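ADP compounds hydrolase nudE (Escherichia coli, PDB 1VHG) hydrolyses ADP-containing compounds such as ADP-ribose, NADH, Ap2A and Ap3A as a magnesium-dependent Nudix-family homodimer. Local coordinates at the interface of chains A and B. Sequence-based numbering; all coordinates share one arbitrary frame. Chains: chain A/B, ADP compounds hydrolase nudE.

The interface of chains A and B. Residues chain A 115, 169, 172-173, 177; chain B 168-169, 172-173, 176.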
loop_
_atom_site.group_PDB
_atom_site.type_symbol
_atom_site.label_atom_id
_atom_site.label_comp_id
_atom_site.label_asym_id
_atom_site.label_seq_id
_atom_site.Cartn_x
_atom_site.Cartn_y
_atom_site.Cartn_z
ATOM N N LEU A 115 -1.373 -2.382 -9.354
ATOM C CA LEU A 115 -0.274 -2.287 -8.383
ATOM C C LEU A 115 -0.265 -3.481 -7.437
ATOM O O LEU A 115 -1.345 -4.002 -7.160
ATOM C CB LEU A 115 -0.545 -1.090 -7.476
ATOM C CG LEU A 115 -0.092 0.316 -7.644
ATOM C CD1 LEU A 115 0.456 0.684 -9.011
ATOM C CD2 LEU A 115 -1.204 1.313 -7.277
ATOM N N ALA A 169 -1.285 4.310 1.590
ATOM C CA ALA A 169 -0.637 4.076 0.301
ATOM C C ALA A 169 -1.533 3.820 -0.896
ATOM O O ALA A 169 -1.219 4.330 -1.995
ATOM C CB ALA A 169 0.405 2.971 0.398
ATOM N N VAL A 172 -3.323 7.228 -1.808
ATOM C CA VAL A 172 -2.359 8.215 -2.256
ATOM C C VAL A 172 -1.859 7.951 -3.647
ATOM O O VAL A 172 -1.746 8.879 -4.463
ATOM C CB VAL A 172 -1.255 8.439 -1.209
ATOM C CG1 VAL A 172 -0.191 9.395 -1.694
ATOM C CG2 VAL A 172 -1.891 9.018 0.068
ATOM N N SER A 173 -1.576 6.702 -3.959
ATOM C CA SER A 173 -1.167 6.295 -5.308
ATOM C C SER A 173 -2.306 6.637 -6.275
ATOM O O SER A 173 -2.172 7.330 -7.271
ATOM C CB SER A 173 -0.998 4.774 -5.346
ATOM O OG SER A 173 0.295 4.405 -4.914
ATOM N N LEU A 177 -2.041 9.201 -9.533
ATOM C CA LEU A 177 -2.176 8.631 -10.872
ATOM C C LEU A 177 -3.390 9.210 -11.563
ATOM O O LEU A 177 -3.395 9.421 -12.778
ATOM C CB LEU A 177 -2.276 7.103 -10.757
ATOM C CG LEU A 177 -1.039 6.399 -10.169
ATOM C CD1 LEU A 177 -1.382 5.034 -9.592
ATOM C CD2 LEU A 177 0.034 6.285 -11.224
ATOM N N GLU B 168 4.350 -0.949 -6.714
ATOM C CA GLU B 168 3.791 -1.352 -5.414
ATOM C C GLU B 168 3.256 -0.085 -4.767
ATOM O O GLU B 168 3.874 0.975 -4.943
ATOM C CB GLU B 168 4.874 -2.104 -4.700
ATOM C CG GLU B 168 4.588 -2.696 -3.342
ATOM C CD GLU B 168 4.495 -1.553 -2.322
ATOM O OE1 GLU B 168 5.127 -0.497 -2.620
ATOM O OE2 GLU B 168 3.796 -1.753 -1.323
ATOM N N ALA B 169 2.119 -0.088 -4.069
ATOM C CA ALA B 169 1.586 1.185 -3.557
ATOM C C ALA B 169 2.524 2.047 -2.733
ATOM O O ALA B 169 2.393 3.284 -2.789
ATOM C CB ALA B 169 0.264 1.048 -2.842
ATOM N N VAL B 172 5.142 3.741 -5.234
ATOM C CA VAL B 172 4.436 4.710 -6.055
ATOM C C VAL B 172 3.998 5.919 -5.253
ATOM O O VAL B 172 4.104 7.070 -5.734
ATOM C CB VAL B 172 3.269 4.092 -6.847
ATOM C CG1 VAL B 172 2.376 5.099 -7.568
ATOM C CG2 VAL B 172 3.832 3.095 -7.878
ATOM N N SER B 173 3.529 5.692 -4.017
ATOM C CA SER B 173 3.152 6.846 -3.181
ATOM C C SER B 173 4.386 7.716 -2.939
ATOM O O SER B 173 4.285 8.919 -3.070
ATOM C CB SER B 173 2.623 6.423 -1.825
ATOM O OG SER B 173 1.293 5.982 -1.988
ATOM N N PHE B 176 5.698 9.779 -6.057
ATOM C CA PHE B 176 4.931 10.990 -6.321
ATOM C C PHE B 176 5.133 12.040 -5.229
ATOM O O PHE B 176 5.263 13.227 -5.564
ATOM C CB PHE B 176 3.464 10.697 -6.512
ATOM C CG PHE B 176 3.048 10.242 -7.880
ATOM C CD1 PHE B 176 2.673 8.912 -8.090
ATOM C CD2 PHE B 176 3.004 11.115 -8.950
ATOM C CE1 PHE B 176 2.254 8.477 -9.324
ATOM C CE2 PHE B 176 2.569 10.695 -10.195
ATOM C CZ PHE B 176 2.201 9.371 -10.370
#
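A:Ser173 and B:Ser173 face each other where the two copies of helix 169-184 meet, their CA atoms 4.8 Å apart, and the CA atoms of A:Ala169 and B:Ala169 lie 5.3 Å apart, which places the first turns of the two helices close together. The patch belongs to the homodimer interface of this Nudix hydrolase and is a helix-helix contact related by two-fold symmetry; its residues lie in strand 108-116, at the start of helix 169-184 and just before it. Each serine points its hydroxyl back along its own helix, OG anti to the carbonyl carbon (chi1 -78° in B:Ser173), A:Ser173 towards the carbonyl of A:Ala169 and B:Ser173 towards that of B:Ala169. B:Ser173 OG donates to B:Ala169 O at 3.0 Å, with a C=O...OG angle of 156° and the donor tilted 24° from the carbonyl plane; the matching bond in chain A is weak. The same B:Ser173 OG is 3.0 Å from A:Ala169 O, a donor-acceptor pair consistent with a hydrogen bond across the interface. Its twin pairs A:Ser173 OG with B:Ala169 O at 3.2 Å. Because a hydroxyl has one proton to give, the intrahelical and cross-chain carbonyls probably share or alternate for it; the contact between the two OG atoms is weak. An alanine in place of B:Ser173 would probably leave A:Ala169 O without its donor from chain B and open a small gap beside A:Val172.

Apolar groups flank the serines. The methyls of A:Ala169 and B:Ala169 lie side by side across the two-fold, CB to CB at 3.8 Å, and B:Val172 CG1, anti to its backbone N, comes alongside the A:Ser173 hydroxyl, 3.4 Å from OG. Further along the helices, A:Leu177 and B:Phe176 cross at about a right angle, A:Leu177 CD2 reaching B:Phe176 CE1 at 3.7 Å. Within chain B, B:Val172 CG1 lies in plane at the edge of that ring. From strand 108-116, A:Leu115 lies loosely against the start of the partner helix, its CG nearest B:Ala169 N, with 19 Å² of its surface hidden by chain B.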